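Local atomic coordinates of lactococcal prophage ps3 protein 05 (Staphylococcus epidermidis ATCC 12228, PDB entry 3G8W), a protein that probably transfers an acetyl group from acetyl-coenzyme A to an acceptor not yet identified, as expected of a GNAT-family acetyltransferase. Residues B[5-9]-B[101-105]; B[10-15]-B[44-50]; B[118-124]-B[156-162]. One frame throughout, in Å; residues are numbered along the deposited sequence.

Contact 1: B[5-9]-B[101-105]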
loop_
_atom_site.group_PDB
_atom_site.type_symbol
_atom_site.label_atom_id
_atom_site.label_comp_id
_atom_site.label_asym_id
_atom_site.label_seq_id
_atom_site.Cartn_x
_atom_site.Cartn_y
_atom_site.Cartn_z
ATOM N N ASN B 5 -23.880 7.237 -23.394
ATOM C CA ASN B 5 -23.760 5.899 -22.756
ATOM C C ASN B 5 -22.356 5.283 -22.938
ATOM O O ASN B 5 -22.079 4.638 -23.954
ATOM C CB ASN B 5 -24.860 4.958 -23.278
ATOM C CG ASN B 5 -25.302 3.912 -22.241
ATOM O OD1 ASN B 5 -24.472 3.262 -21.574
ATOM N ND2 ASN B 5 -26.625 3.735 -22.115
ATOM N N ASN B 6 -21.474 5.520 -21.960
ATOM C CA ASN B 6 -20.170 4.841 -21.859
ATOM C C ASN B 6 -19.358 5.241 -20.610
ATOM O O ASN B 6 -19.878 5.905 -19.708
ATOM C CB ASN B 6 -19.331 4.985 -23.149
ATOM C CG ASN B 6 -18.319 3.837 -23.330
ATOM O OD1 ASN B 6 -18.644 2.655 -23.122
ATOM N ND2 ASN B 6 -17.087 4.189 -23.718
ATOM N N ILE B 7 -18.087 4.832 -20.586
ATOM C CA ILE B 7 -17.186 4.990 -19.436
ATOM C C ILE B 7 -16.119 6.051 -19.692
ATOM O O ILE B 7 -15.451 6.044 -20.729
ATOM C CB ILE B 7 -16.468 3.654 -19.087
ATOM C CG1 ILE B 7 -17.485 2.542 -18.851
ATOM C CG2 ILE B 7 -15.547 3.809 -17.889
ATOM C CD1 ILE B 7 -17.597 1.584 -20.024
ATOM N N ARG B 8 -15.962 6.959 -18.739
ATOM C CA ARG B 8 -14.900 7.941 -18.795
ATOM C C ARG B 8 -14.202 8.035 -17.447
ATOM O O ARG B 8 -14.677 7.500 -16.445
ATOM C CB ARG B 8 -15.443 9.310 -19.221
ATOM C CG ARG B 8 -16.391 9.973 -18.226
ATOM C CD ARG B 8 -16.778 11.389 -18.688
ATOM N NE ARG B 8 -17.832 11.999 -17.867
ATOM C CZ ARG B 8 -17.655 12.493 -16.639
ATOM N NH1 ARG B 8 -16.454 12.449 -16.051
ATOM N NH2 ARG B 8 -18.693 13.019 -15.989
ATOM N N LEU B 9 -13.064 8.716 -17.434
ATOM C CA LEU B 9 -12.414 9.076 -16.191
ATOM C C LEU B 9 -13.289 10.079 -15.448
ATOM O O LEU B 9 -13.622 11.150 -15.978
ATOM C CB LEU B 9 -11.046 9.695 -16.466
ATOM C CG LEU B 9 -10.261 10.106 -15.229
ATOM C CD1 LEU B 9 -9.736 8.868 -14.502
ATOM C CD2 LEU B 9 -9.126 11.028 -15.610
ATOM N N GLU B 101 -18.269 -4.548 -17.724
ATOM C CA GLU B 101 -17.805 -3.661 -18.776
ATOM C C GLU B 101 -16.852 -2.601 -18.209
ATOM O O GLU B 101 -15.846 -2.246 -18.833
ATOM C CB GLU B 101 -18.994 -3.026 -19.474
ATOM C CG GLU B 101 -18.753 -2.660 -20.907
ATOM C CD GLU B 101 -19.997 -2.044 -21.537
ATOM O OE1 GLU B 101 -19.915 -0.876 -22.015
ATOM O OE2 GLU B 101 -21.066 -2.726 -21.541
ATOM N N LEU B 102 -17.171 -2.104 -17.018
ATOM C CA LEU B 102 -16.314 -1.160 -16.314
ATOM C C LEU B 102 -14.912 -1.743 -15.984
ATOM O O LEU B 102 -13.900 -1.098 -16.286
ATOM C CB LEU B 102 -17.019 -0.722 -15.031
ATOM C CG LEU B 102 -16.841 0.626 -14.339
ATOM C CD1 LEU B 102 -16.498 0.352 -12.914
ATOM C CD2 LEU B 102 -15.793 1.501 -14.955
ATOM N N ILE B 103 -14.858 -2.949 -15.379
ATOM C CA ILE B 103 -13.578 -3.568 -14.980
ATOM C C ILE B 103 -12.705 -3.724 -16.213
ATOM O O ILE B 103 -11.533 -3.361 -16.188
ATOM C CB ILE B 103 -13.728 -4.904 -14.160
ATOM C CG1 ILE B 103 -14.345 -4.638 -12.783
ATOM C CG2 ILE B 103 -12.390 -5.611 -13.949
ATOM C CD1 ILE B 103 -13.970 -3.302 -12.168
ATOM N N ASN B 104 -13.296 -4.192 -17.304
ATOM C CA ASN B 104 -12.595 -4.278 -18.573
ATOM C C ASN B 104 -11.996 -2.972 -19.065
ATOM O O ASN B 104 -10.860 -2.969 -19.520
ATOM C CB ASN B 104 -13.474 -4.891 -19.637
ATOM C CG ASN B 104 -13.323 -6.410 -19.725
ATOM O OD1 ASN B 104 -13.637 -6.993 -20.760
ATOM N ND2 ASN B 104 -12.838 -7.055 -18.661
ATOM N N HIS B 105 -12.734 -1.870 -18.954
ATOM C CA HIS B 105 -12.225 -0.564 -19.371
ATOM C C HIS B 105 -10.982 -0.298 -18.539
ATOM O O HIS B 105 -9.929 0.091 -19.065
ATOM C CB HIS B 105 -13.273 0.533 -19.125
ATOM C CG HIS B 105 -12.895 1.886 -19.655
ATOM N ND1 HIS B 105 -11.932 2.682 -19.066
ATOM C CD2 HIS B 105 -13.379 2.602 -20.698
ATOM C CE1 HIS B 105 -11.818 3.815 -19.738
ATOM N NE2 HIS B 105 -12.691 3.794 -20.727
#
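Ile7 sets its CG2 methyl over the middle of the imidazole of His105, and this CH-pi contact is the main feature of the meeting between strand 6-9 and helix 101-105. CG2 of Ile7 lies 3.8 Å from the centroid of the His105 ring and only 12° off the ring normal. CB of the same isoleucine leans on CD2 of His105, 3.6 Å away. On His105, CG stands anti to the backbone N (chi1 -174°), which carries the imidazole out from the helix to the strand.

Apolar packing uses the same methyl: CG2 of Ile7 also reaches CD2 of Leu102, at 3.7 Å. The other branch of Ile7 runs a different way, and its CD1 approaches OE1 of Glu101 at 3.9 Å. Leu102 itself is buried, and beyond the contact it packs on Ala68 and Cys70 of strand 65-74.

Near solvent, OE1 of Glu101 and OD1 of Asn6, both acceptors, stand 3.9 Å apart, and the two side chains cross at about a right angle.

Helix 96-112 packs on the sheet of the GNAT fold and here meets its edge strand 6-9, which is hydrogen-bonded to strand 55-62. The short axes of strand and helix approach to 9.5 Å and 236 Å² is buried in total; what crosses between them is apolar and CH-pi packing centred on one isoleucine, not directional polar bonding.

Contact 2: B[10-15]-B[44-50]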
loop_
_atom_site.group_PDB
_atom_site.type_symbol
_atom_site.label_atom_id
_atom_site.label_comp_id
_atom_site.label_asym_id
_atom_site.label_seq_id
_atom_site.Cartn_x
_atom_site.Cartn_y
_atom_site.Cartn_z
ATOM N N LEU B 10 -13.686 9.711 -14.233
ATOM C CA LEU B 10 -14.302 10.670 -13.319
ATOM C C LEU B 10 -13.303 11.748 -12.924
ATOM O O LEU B 10 -12.091 11.554 -13.032
ATOM C CB LEU B 10 -14.836 9.968 -12.074
ATOM C CG LEU B 10 -16.343 9.747 -12.041
ATOM C CD1 LEU B 10 -16.866 9.232 -13.394
ATOM C CD2 LEU B 10 -16.745 8.843 -10.880
ATOM N N ASN B 11 -13.827 12.878 -12.463
ATOM C CA ASN B 11 -13.021 14.025 -12.094
ATOM C C ASN B 11 -13.780 14.843 -11.038
ATOM O O ASN B 11 -14.935 14.534 -10.730
ATOM C CB ASN B 11 -12.762 14.860 -13.349
ATOM C CG ASN B 11 -13.846 15.873 -13.594
ATOM O OD1 ASN B 11 -13.907 16.878 -12.900
ATOM N ND2 ASN B 11 -14.716 15.614 -14.562
ATOM N N GLN B 12 -13.158 15.899 -10.512
ATOM C CA GLN B 12 -13.802 16.759 -9.496
ATOM C C GLN B 12 -15.137 17.417 -9.900
ATOM O O GLN B 12 -15.788 18.053 -9.075
ATOM C CB GLN B 12 -12.817 17.784 -8.907
ATOM C CG GLN B 12 -11.675 18.214 -9.830
ATOM C CD GLN B 12 -10.548 18.938 -9.089
ATOM O OE1 GLN B 12 -10.736 19.454 -7.982
ATOM N NE2 GLN B 12 -9.371 18.982 -9.705
ATOM N N ASN B 13 -15.542 17.234 -11.155
ATOM C CA ASN B 13 -16.874 17.627 -11.632
ATOM C C ASN B 13 -17.940 16.580 -11.337
ATOM O O ASN B 13 -19.099 16.757 -11.685
ATOM C CB ASN B 13 -16.860 17.847 -13.144
ATOM C CG ASN B 13 -16.641 19.281 -13.520
ATOM O OD1 ASN B 13 -15.511 19.703 -13.770
ATOM N ND2 ASN B 13 -17.720 20.048 -13.566
ATOM N N ASP B 14 -17.548 15.484 -10.714
ATOM C CA ASP B 14 -18.472 14.392 -10.501
ATOM C C ASP B 14 -18.657 14.091 -9.020
ATOM O O ASP B 14 -19.342 13.135 -8.652
ATOM C CB ASP B 14 -17.999 13.152 -11.278
ATOM C CG ASP B 14 -17.948 13.393 -12.790
ATOM O OD1 ASP B 14 -18.975 13.812 -13.383
ATOM O OD2 ASP B 14 -16.872 13.158 -13.385
ATOM N N LEU B 15 -18.065 14.924 -8.171
ATOM C CA LEU B 15 -18.160 14.713 -6.741
ATOM C C LEU B 15 -19.610 14.462 -6.329
ATOM O O LEU B 15 -19.884 13.514 -5.597
ATOM C CB LEU B 15 -17.562 15.886 -5.972
ATOM C CG LEU B 15 -17.514 15.759 -4.447
ATOM C CD1 LEU B 15 -16.755 14.525 -4.018
ATOM C CD2 LEU B 15 -16.899 17.010 -3.816
ATOM N N LEU B 44 -11.229 12.678 -1.207
ATOM C CA LEU B 44 -12.043 12.396 -2.367
ATOM C C LEU B 44 -11.735 13.398 -3.459
ATOM O O LEU B 44 -11.397 13.032 -4.585
ATOM C CB LEU B 44 -13.513 12.479 -1.977
ATOM C CG LEU B 44 -14.334 11.235 -2.291
ATOM C CD1 LEU B 44 -14.027 10.114 -1.297
ATOM C CD2 LEU B 44 -15.796 11.592 -2.258
ATOM N N LYS B 45 -11.845 14.671 -3.092
ATOM C CA LYS B 45 -11.553 15.787 -3.985
ATOM C C LYS B 45 -10.113 15.650 -4.482
ATOM O O LYS B 45 -9.824 15.876 -5.663
ATOM C CB LYS B 45 -11.767 17.105 -3.244
ATOM C CG LYS B 45 -12.739 18.056 -3.918
ATOM C CD LYS B 45 -13.391 18.960 -2.884
ATOM C CE LYS B 45 -14.432 19.864 -3.509
ATOM N NZ LYS B 45 -15.127 20.684 -2.483
ATOM N N THR B 46 -9.230 15.250 -3.568
ATOM C CA THR B 46 -7.862 14.885 -3.895
ATOM C C THR B 46 -7.855 13.845 -5.018
ATOM O O THR B 46 -7.351 14.123 -6.109
ATOM C CB THR B 46 -7.111 14.323 -2.648
ATOM O OG1 THR B 46 -7.203 15.250 -1.557
ATOM C CG2 THR B 46 -5.648 14.056 -2.952
ATOM N N ILE B 47 -8.446 12.674 -4.758
ATOM C CA ILE B 47 -8.425 11.566 -5.708
ATOM C C ILE B 47 -9.014 11.985 -7.052
ATOM O O ILE B 47 -8.459 11.677 -8.107
ATOM C CB ILE B 47 -9.148 10.316 -5.154
ATOM C CG1 ILE B 47 -8.532 9.872 -3.820
ATOM C CG2 ILE B 47 -9.076 9.161 -6.155
ATOM C CD1 ILE B 47 -9.395 8.899 -3.006
ATOM N N LEU B 48 -10.115 12.724 -6.993
ATOM C CA LEU B 48 -10.854 13.145 -8.180
ATOM C C LEU B 48 -10.104 14.115 -9.112
ATOM O O LEU B 48 -10.414 14.201 -10.314
ATOM C CB LEU B 48 -12.196 13.745 -7.758
ATOM C CG LEU B 48 -13.275 12.757 -7.332
ATOM C CD1 LEU B 48 -14.328 13.460 -6.519
ATOM C CD2 LEU B 48 -13.888 12.089 -8.554
ATOM N N SER B 49 -9.136 14.845 -8.551
ATOM C CA SER B 49 -8.272 15.753 -9.308
ATOM C C SER B 49 -7.290 14.999 -10.220
ATOM O O SER B 49 -6.977 13.828 -9.989
ATOM C CB SER B 49 -7.500 16.652 -8.340
ATOM O OG SER B 49 -6.986 17.808 -8.991
ATOM N N ASN B 50 -6.819 15.680 -11.259
ATOM C CA ASN B 50 -5.791 15.147 -12.166
ATOM C C ASN B 50 -4.325 15.404 -11.724
ATOM O O ASN B 50 -3.377 14.900 -12.347
ATOM C CB ASN B 50 -6.035 15.670 -13.582
ATOM C CG ASN B 50 -6.767 16.998 -13.586
ATOM O OD1 ASN B 50 -7.910 17.076 -14.025
ATOM N ND2 ASN B 50 -6.127 18.043 -13.067
#
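Asn11 and Leu48 bring their backbones together where the type I turn from Asn11 to Asp14 meets the end of helix 44-48, the CA-H of Asn11 pointing at O of Leu48 with 3.2 Å between CA and O. The amide N of Gln12 lies at the same distance, 3.2 Å, from that O of Leu48.

Leu48 fills the middle of the contact. Its CD2 methyl sits 3.4 Å from O of Asn11, while CD1 turns to CD1 of Leu15, at 3.6 Å. Leu15 divides its branches: CD1 also meets CD2 of Leu44, at 3.6 Å, and CD2 rests on the aliphatic part of Lys45, touching CE at 3.8 Å. With CG of Leu15 anti to the backbone N (chi1 -176°), both methyls are directed at the helix. On the exposed flank, NE2 of Gln12 comes to 2.8 Å from OG of Ser49.

The turn is braced from within by the bond from N of Asn11 to the anti lone pair of Asp14 OD2, and OD1 of Asp14 takes a salt bridge from Arg8. The contact thus joins the turn between strand 6-9 and helix 15-24 to the end of helix 41-48, Leu10 and Leu44 both touching Tyr18, and its chemistry is mainly leucine packing, with a helix-end carbonyl facing the turn backbone.

Contact 3: B[118-124]-B[156-162]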
loop_
_atom_site.group_PDB
_atom_site.type_symbol
_atom_site.label_atom_id
_atom_site.label_comp_id
_atom_site.label_asym_id
_atom_site.label_seq_id
_atom_site.Cartn_x
_atom_site.Cartn_y
_atom_site.Cartn_z
ATOM N N LEU B 118 -2.504 -6.115 -11.571
ATOM C CA LEU B 118 -3.576 -5.538 -10.763
ATOM C C LEU B 118 -3.857 -6.415 -9.563
ATOM O O LEU B 118 -3.873 -7.651 -9.683
ATOM C CB LEU B 118 -4.856 -5.372 -11.570
ATOM C CG LEU B 118 -4.765 -4.406 -12.755
ATOM C CD1 LEU B 118 -6.082 -4.362 -13.536
ATOM C CD2 LEU B 118 -4.352 -3.009 -12.331
HETATM N N MSE B 119 -4.062 -5.767 -8.414
HETATM C CA MSE B 119 -4.486 -6.430 -7.207
HETATM C C MSE B 119 -5.757 -5.821 -6.614
HETATM O O MSE B 119 -6.019 -4.619 -6.719
HETATM C CB MSE B 119 -3.383 -6.393 -6.159
HETATM C CG MSE B 119 -2.318 -7.449 -6.295
HETATM SE SE MSE B 119 -0.656 -6.702 -5.611
HETATM C CE MSE B 119 -0.872 -6.839 -3.705
ATOM N N ILE B 120 -6.530 -6.668 -5.957
ATOM C CA ILE B 120 -7.698 -6.243 -5.215
ATOM C C ILE B 120 -7.773 -7.073 -3.947
ATOM O O ILE B 120 -7.484 -8.268 -3.958
ATOM C CB ILE B 120 -9.005 -6.334 -6.068
ATOM C CG1 ILE B 120 -10.183 -5.705 -5.334
ATOM C CG2 ILE B 120 -9.293 -7.764 -6.603
ATOM C CD1 ILE B 120 -11.178 -5.048 -6.310
ATOM N N ALA B 121 -8.108 -6.409 -2.848
ATOM C CA ALA B 121 -8.348 -7.064 -1.576
ATOM C C ALA B 121 -9.847 -7.142 -1.401
ATOM O O ALA B 121 -10.544 -6.118 -1.461
ATOM C CB ALA B 121 -7.717 -6.278 -0.445
ATOM N N ILE B 122 -10.354 -8.361 -1.218
ATOM C CA ILE B 122 -11.799 -8.588 -1.035
ATOM C C ILE B 122 -12.043 -9.227 0.314
ATOM O O ILE B 122 -11.310 -10.142 0.698
ATOM C CB ILE B 122 -12.382 -9.486 -2.132
ATOM C CG1 ILE B 122 -12.145 -8.839 -3.500
ATOM C CG2 ILE B 122 -13.853 -9.653 -1.907
ATOM C CD1 ILE B 122 -12.240 -9.757 -4.710
ATOM N N ALA B 123 -13.059 -8.727 1.023
ATOM C CA ALA B 123 -13.447 -9.247 2.341
ATOM C C ALA B 123 -13.808 -10.717 2.261
ATOM O O ALA B 123 -14.673 -11.107 1.489
ATOM C CB ALA B 123 -14.609 -8.457 2.898
ATOM N N SER B 124 -13.157 -11.536 3.070
ATOM C CA SER B 124 -13.310 -12.986 2.978
ATOM C C SER B 124 -14.735 -13.525 2.815
ATOM O O SER B 124 -14.921 -14.623 2.305
ATOM C CB SER B 124 -12.593 -13.672 4.133
ATOM O OG SER B 124 -11.192 -13.695 3.849
ATOM N N ASP B 156 -11.212 -10.567 7.662
ATOM C CA ASP B 156 -10.170 -11.157 6.824
ATOM C C ASP B 156 -10.298 -10.721 5.362
ATOM O O ASP B 156 -11.385 -10.375 4.904
ATOM C CB ASP B 156 -10.208 -12.689 6.916
ATOM C CG ASP B 156 -10.038 -13.185 8.318
ATOM O OD1 ASP B 156 -9.469 -12.467 9.173
ATOM O OD2 ASP B 156 -10.470 -14.319 8.573
ATOM N N GLU B 157 -9.199 -10.740 4.624
ATOM C CA GLU B 157 -9.309 -10.396 3.216
ATOM C C GLU B 157 -8.549 -11.368 2.348
ATOM O O GLU B 157 -7.500 -11.903 2.753
ATOM C CB GLU B 157 -8.867 -8.938 2.930
ATOM C CG GLU B 157 -9.934 -7.872 3.281
ATOM C CD GLU B 157 -9.457 -6.414 3.098
ATOM O OE1 GLU B 157 -10.266 -5.469 3.316
ATOM O OE2 GLU B 157 -8.275 -6.208 2.747
ATOM N N ASN B 158 -9.097 -11.602 1.163
ATOM C CA ASN B 158 -8.416 -12.398 0.162
ATOM C C ASN B 158 -7.874 -11.436 -0.851
ATOM O O ASN B 158 -8.585 -10.574 -1.363
ATOM C CB ASN B 158 -9.326 -13.443 -0.488
ATOM C CG ASN B 158 -9.431 -14.727 0.329
ATOM O OD1 ASN B 158 -10.470 -15.017 0.899
ATOM N ND2 ASN B 158 -8.355 -15.492 0.391
ATOM N N TRP B 159 -6.583 -11.557 -1.089
ATOM C CA TRP B 159 -5.932 -10.748 -2.050
ATOM C C TRP B 159 -5.889 -11.535 -3.322
ATOM O O TRP B 159 -5.368 -12.664 -3.358
ATOM C CB TRP B 159 -4.525 -10.414 -1.600
ATOM C CG TRP B 159 -4.444 -9.294 -0.615
ATOM C CD1 TRP B 159 -4.526 -9.401 0.730
ATOM C CD2 TRP B 159 -4.212 -7.909 -0.892
ATOM N NE1 TRP B 159 -4.366 -8.170 1.315
ATOM C CE2 TRP B 159 -4.162 -7.239 0.344
ATOM C CE3 TRP B 159 -4.027 -7.171 -2.067
ATOM C CZ2 TRP B 159 -3.948 -5.863 0.456
ATOM C CZ3 TRP B 159 -3.794 -5.774 -1.964
ATOM C CH2 TRP B 159 -3.774 -5.139 -0.702
ATOM N N LEU B 160 -6.453 -10.918 -4.362
ATOM C CA LEU B 160 -6.374 -11.441 -5.722
ATOM C C LEU B 160 -5.467 -10.627 -6.649
ATOM O O LEU B 160 -5.280 -9.410 -6.479
ATOM C CB LEU B 160 -7.760 -11.504 -6.333
ATOM C CG LEU B 160 -8.772 -12.488 -5.792
ATOM C CD1 LEU B 160 -8.939 -12.285 -4.330
ATOM C CD2 LEU B 160 -10.058 -12.200 -6.543
ATOM N N ILE B 161 -4.953 -11.308 -7.660
ATOM C CA ILE B 161 -4.040 -10.692 -8.611
ATOM C C ILE B 161 -4.457 -11.038 -10.061
ATOM O O ILE B 161 -4.909 -12.152 -10.365
ATOM C CB ILE B 161 -2.570 -11.088 -8.291
ATOM C CG1 ILE B 161 -1.580 -10.501 -9.287
ATOM C CG2 ILE B 161 -2.411 -12.614 -8.248
ATOM C CD1 ILE B 161 -0.101 -10.588 -8.824
ATOM N N TYR B 162 -4.346 -10.032 -10.928
ATOM C CA TYR B 162 -4.520 -10.202 -12.352
ATOM C C TYR B 162 -3.273 -9.642 -13.009
ATOM O O TYR B 162 -2.781 -8.587 -12.628
ATOM C CB TYR B 162 -5.783 -9.476 -12.803
ATOM C CG TYR B 162 -6.043 -9.486 -14.291
ATOM C CD1 TYR B 162 -6.869 -10.442 -14.869
ATOM C CD2 TYR B 162 -5.478 -8.519 -15.118
ATOM C CE1 TYR B 162 -7.116 -10.439 -16.233
ATOM C CE2 TYR B 162 -5.705 -8.512 -16.475
ATOM C CZ TYR B 162 -6.531 -9.467 -17.031
ATOM O OH TYR B 162 -6.763 -9.434 -18.393
#
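Strands 118-123 and 156-162 pair in antiparallel register through Leu118 with Tyr162, Ile120 with Leu160 and Ile122 with Asn158, each a hydrogen-bonded pair with both bonds made. The bond from N of Ile122 to O of Asn158 is 2.8 Å long. Beyond the last hydrogen-bonded pair, N of Ser124 donates to O of Asp156, also at 2.8 Å. CA-H groups of Met119 and Ile161 add contacts to the carbonyls of Leu160 and Leu118.

On one side of the sheet, CB of Ala121 makes a CH-pi contact over the face of the six-membered ring of Trp159, 3.8 Å from its centroid and 10° off the normal. The selenomethionine at position 119 turns its terminal methyl to the same indole, CE lying 3.6 Å from CZ3 of Trp159. Its CG packs on CB of Ile161 at 4.2 Å. The other side carries an aliphatic row in which Ile120 and Leu160 run alongside each other, CG2 to CB 4.1 Å, and CD1 of Ile122 meets CD2 of Leu160 at 3.8 Å.

Second-shell residues hold the polar ends. Glu144 accepts from NE1 of Trp159, which would restrain the indole's rotation; Ser148 bonds Glu157. OD1 of Asn158 takes a bond from Lys130 besides a weak one from OG of Ser124.

The strand order is that of the GNAT fold, with 117-123 fifth, parallel to strand 83-91. In GNAT enzymes acetyl-coenzyme A usually binds between these two, so a buffer molecule about 3 Å from the Met119 side chain may mark that region. Strand 139-150 flanks 153-163. Helix 127-136 covers Ile120 and Ile122 through Phe133, and helix 96-112 covers Leu118 and Tyr162 through Ile107.

The three contacts lie on one seven-stranded mixed sheet of the GNAT fold and the helices packed on it. Contact 2 is nested within the chain loop closed by contact 1; their centres are about 17 Å apart, and the salt bridge from Arg8 to Asp14 joins them directly. Contact 3 opens later in the chain, its centre about 21 Å from that of contact 1 and 25 Å from that of contact 2, on the opposite side of the chain's centre. Helix 96-112 leads from contact 1 into strand 117-123 of contact 3. Contacts 1 and 2 thus sit at the 6-9 edge of the sheet, and contact 3 pairs its fifth strand with the next one across, 153-163.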